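Long-range contact in octenoyl-coa reductase/carboxylase (Streptomyces sp., PDB 4A0S), which probably catalyses the NADPH-dependent reductive carboxylation of 2-octenoyl-CoA, supplying an unusual extender unit for cinnabaramide polyketide biosynthesis: residues Ala383-Ala396 with Val406-Gln418. Residues are numbered along the deposited sequence; the frame is centred on the assembly and turned at random.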
# COMPACT_ATOMS: atom_id res chain seq x y z
N ALA A 383 -18.74 -10.57 21.64
CA ALA A 383 -19.45 -9.43 22.16
C ALA A 383 -20.88 -9.83 22.49
O ALA A 383 -21.77 -9.00 22.48
CB ALA A 383 -19.44 -8.32 21.13
N MET A 384 -21.09 -11.11 22.80
CA MET A 384 -22.44 -11.58 23.08
C MET A 384 -22.92 -10.97 24.38
O MET A 384 -22.18 -10.93 25.35
CB MET A 384 -22.47 -13.10 23.17
CG MET A 384 -23.86 -13.67 23.35
SD MET A 384 -23.70 -15.44 23.45
CE MET A 384 -23.13 -15.64 25.14
N SER A 385 -24.14 -10.48 24.38
CA SER A 385 -24.71 -9.86 25.58
C SER A 385 -26.04 -10.48 25.94
O SER A 385 -26.54 -10.27 27.06
CB SER A 385 -24.90 -8.37 25.35
OG SER A 385 -25.87 -8.13 24.34
N ALA A 386 -26.61 -11.21 25.00
CA ALA A 386 -27.92 -11.82 25.19
C ALA A 386 -28.04 -13.00 24.27
O ALA A 386 -27.40 -13.05 23.21
CB ALA A 386 -29.03 -10.80 24.93
N VAL A 387 -28.84 -13.98 24.68
CA VAL A 387 -29.06 -15.15 23.87
C VAL A 387 -30.55 -15.38 23.85
O VAL A 387 -31.21 -15.28 24.87
CB VAL A 387 -28.34 -16.39 24.47
CG1 VAL A 387 -28.45 -17.57 23.52
CG2 VAL A 387 -26.89 -16.08 24.79
N TYR A 388 -31.10 -15.64 22.67
CA TYR A 388 -32.50 -15.98 22.53
C TYR A 388 -32.56 -17.31 21.83
O TYR A 388 -31.71 -17.58 20.97
CB TYR A 388 -33.22 -14.95 21.66
CG TYR A 388 -33.44 -13.65 22.35
CD1 TYR A 388 -32.41 -12.72 22.46
CD2 TYR A 388 -34.68 -13.35 22.91
CE1 TYR A 388 -32.61 -11.52 23.11
CE2 TYR A 388 -34.90 -12.16 23.56
CZ TYR A 388 -33.86 -11.24 23.65
OH TYR A 388 -34.08 -10.05 24.29
N PRO A 389 -33.55 -18.14 22.17
CA PRO A 389 -33.78 -19.31 21.35
C PRO A 389 -34.29 -18.87 19.99
O PRO A 389 -34.84 -17.76 19.84
CB PRO A 389 -34.88 -20.04 22.09
CG PRO A 389 -35.63 -18.97 22.79
CD PRO A 389 -34.58 -18.01 23.24
N LEU A 390 -34.12 -19.75 19.01
CA LEU A 390 -34.68 -19.51 17.69
C LEU A 390 -36.17 -19.16 17.79
O LEU A 390 -36.64 -18.27 17.08
CB LEU A 390 -34.44 -20.71 16.76
CG LEU A 390 -34.77 -20.41 15.29
CD1 LEU A 390 -34.04 -19.16 14.75
CD2 LEU A 390 -34.49 -21.62 14.45
N ALA A 391 -36.89 -19.85 18.68
CA ALA A 391 -38.31 -19.58 18.95
C ALA A 391 -38.58 -18.09 19.13
O ALA A 391 -39.63 -17.58 18.73
CB ALA A 391 -38.75 -20.32 20.20
N GLU A 392 -37.61 -17.39 19.72
CA GLU A 392 -37.76 -15.99 20.02
C GLU A 392 -36.86 -15.11 19.18
O GLU A 392 -36.55 -14.00 19.58
CB GLU A 392 -37.49 -15.75 21.50
CG GLU A 392 -38.42 -16.52 22.41
CD GLU A 392 -37.94 -16.52 23.86
OE1 GLU A 392 -37.41 -15.48 24.30
OE2 GLU A 392 -38.08 -17.57 24.53
N ALA A 393 -36.43 -15.61 18.02
CA ALA A 393 -35.52 -14.85 17.15
C ALA A 393 -36.14 -13.55 16.65
O ALA A 393 -35.45 -12.56 16.48
CB ALA A 393 -35.07 -15.71 15.97
N ALA A 394 -37.46 -13.55 16.45
CA ALA A 394 -38.16 -12.31 16.08
C ALA A 394 -37.95 -11.20 17.13
O ALA A 394 -37.66 -10.05 16.79
CB ALA A 394 -39.63 -12.58 15.85
N GLU A 395 -38.08 -11.57 18.39
CA GLU A 395 -37.89 -10.65 19.50
C GLU A 395 -36.45 -10.21 19.53
O GLU A 395 -36.17 -9.03 19.67
CB GLU A 395 -38.24 -11.34 20.82
CG GLU A 395 -38.09 -10.46 22.05
CD GLU A 395 -38.92 -9.20 21.98
OE1 GLU A 395 -39.99 -9.19 21.32
OE2 GLU A 395 -38.48 -8.19 22.56
N ALA A 396 -35.54 -11.17 19.39
CA ALA A 396 -34.11 -10.86 19.34
C ALA A 396 -33.86 -9.80 18.29
O ALA A 396 -33.19 -8.81 18.54
CB ALA A 396 -33.31 -12.11 19.06
N VAL A 406 -26.62 -4.11 23.59
CA VAL A 406 -25.26 -3.73 23.31
C VAL A 406 -24.60 -5.00 22.80
O VAL A 406 -25.10 -6.11 23.06
CB VAL A 406 -24.55 -3.16 24.56
CG1 VAL A 406 -25.29 -1.92 25.03
CG2 VAL A 406 -24.45 -4.21 25.68
N GLY A 407 -23.51 -4.84 22.06
CA GLY A 407 -22.82 -5.98 21.52
C GLY A 407 -23.72 -6.77 20.62
O GLY A 407 -24.42 -6.22 19.76
N LYS A 408 -23.72 -8.08 20.83
CA LYS A 408 -24.35 -9.00 19.92
C LYS A 408 -25.39 -9.83 20.63
O LYS A 408 -25.16 -10.34 21.73
CB LYS A 408 -23.31 -9.95 19.33
CG LYS A 408 -22.36 -9.34 18.29
CD LYS A 408 -23.05 -8.93 17.00
CE LYS A 408 -23.82 -10.08 16.39
NZ LYS A 408 -24.35 -9.75 15.06
N VAL A 409 -26.51 -9.97 19.97
CA VAL A 409 -27.56 -10.84 20.44
C VAL A 409 -27.44 -12.15 19.70
O VAL A 409 -27.61 -12.20 18.49
CB VAL A 409 -28.95 -10.26 20.21
CG1 VAL A 409 -30.00 -11.23 20.77
CG2 VAL A 409 -29.07 -8.93 20.91
N ALA A 410 -27.13 -13.20 20.43
CA ALA A 410 -27.00 -14.51 19.86
C ALA A 410 -28.38 -15.11 19.76
O ALA A 410 -29.29 -14.77 20.53
CB ALA A 410 -26.11 -15.37 20.72
N VAL A 411 -28.53 -16.03 18.82
CA VAL A 411 -29.73 -16.83 18.72
C VAL A 411 -29.28 -18.27 18.70
O VAL A 411 -28.51 -18.68 17.82
CB VAL A 411 -30.57 -16.47 17.46
CG1 VAL A 411 -31.77 -17.38 17.31
CG2 VAL A 411 -31.05 -15.01 17.51
N LEU A 412 -29.74 -19.04 19.67
CA LEU A 412 -29.56 -20.48 19.61
C LEU A 412 -30.46 -20.96 18.50
O LEU A 412 -31.58 -20.48 18.34
CB LEU A 412 -29.94 -21.15 20.93
CG LEU A 412 -29.18 -20.69 22.17
CD1 LEU A 412 -29.83 -21.25 23.46
CD2 LEU A 412 -27.68 -21.03 22.07
N CYS A 413 -29.97 -21.90 17.71
CA CYS A 413 -30.78 -22.44 16.65
C CYS A 413 -31.05 -23.87 17.01
O CYS A 413 -32.03 -24.16 17.71
CB CYS A 413 -30.06 -22.28 15.32
SG CYS A 413 -29.86 -20.54 14.94
N MET A 414 -30.16 -24.75 16.59
CA MET A 414 -30.29 -26.13 16.99
C MET A 414 -29.81 -26.36 18.42
O MET A 414 -30.28 -27.27 19.07
CB MET A 414 -29.56 -27.04 16.01
CG MET A 414 -30.02 -28.48 16.05
SD MET A 414 -29.05 -29.40 14.87
CE MET A 414 -30.00 -29.09 13.38
N ALA A 415 -28.87 -25.54 18.91
CA ALA A 415 -28.37 -25.73 20.29
C ALA A 415 -29.55 -25.62 21.26
O ALA A 415 -30.23 -24.60 21.28
CB ALA A 415 -27.31 -24.71 20.62
N PRO A 416 -29.81 -26.69 22.05
CA PRO A 416 -31.01 -26.73 22.89
C PRO A 416 -30.87 -25.87 24.14
O PRO A 416 -31.85 -25.60 24.84
CB PRO A 416 -31.15 -28.22 23.25
CG PRO A 416 -29.77 -28.76 23.18
CD PRO A 416 -29.06 -27.97 22.09
N GLU A 417 -29.66 -25.46 24.45
CA GLU A 417 -29.44 -24.66 25.65
C GLU A 417 -28.13 -23.92 25.51
O GLU A 417 -27.29 -24.28 24.68
CB GLU A 417 -29.44 -25.56 26.90
CG GLU A 417 -28.28 -26.55 26.95
CD GLU A 417 -28.65 -27.88 27.60
OE1 GLU A 417 -29.58 -27.91 28.41
OE2 GLU A 417 -28.02 -28.90 27.27
N GLN A 418 -27.96 -22.89 26.32
CA GLN A 418 -26.73 -22.13 26.36
C GLN A 418 -25.56 -22.94 26.90
O GLN A 418 -25.77 -23.94 27.59
CB GLN A 418 -26.92 -20.91 27.25
CG GLN A 418 -27.60 -19.76 26.58
CD GLN A 418 -27.37 -18.50 27.38
OE1 GLN A 418 -26.28 -17.94 27.38
NE2 GLN A 418 -28.40 -18.06 28.09
O HOH W 1 -27.83 -6.62 25.07
O HOH W 2 -33.27 -22.57 19.73
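V409 and V387 both set CG1 opposite the backbone N (chi1 -178° and -173°), and each turns that methyl onto a partner across the paired strands. V409 CG1 lies at the ring edge of Y388, 3.3 Å from CD1, while V387 CG1 presses tightly on L412 CG at 3.5 Å on the other side of the sheet. There the amide of Q418 comes in from the opposite direction to V387, with OE1 3.2 Å from CG2, and M384 SD rests on A410 CB.

Strands 384-389 and 408-412 run parallel, and their backbones alternate donors and acceptors: A410 N binds A386 O, and Y388 N returns to A410 O at 2.9 Å. A beta bulge between M384 and A386 shifts the register by one residue. Within it, S385 N reaches K408 O at 2.8 Å, and S385 OG donates to V406 O; a water also links that hydroxyl to V406 N.

The helix beginning at A393 is the connection of this right-handed beta-alpha-beta unit, which strand 408-412 completes. A396 lays its CA over one face of the Y388 ring and brings its CB to 3.8 Å from V409 CG1. K408 NZ leads away to I74 O and S73 OG. Apolar packing thus lines both faces, the helix covering Y388 and V409, while backbone bonds hold the strands along their length and the S385 hydroxyl grips V406 O, one residue before G407, which touches NADP.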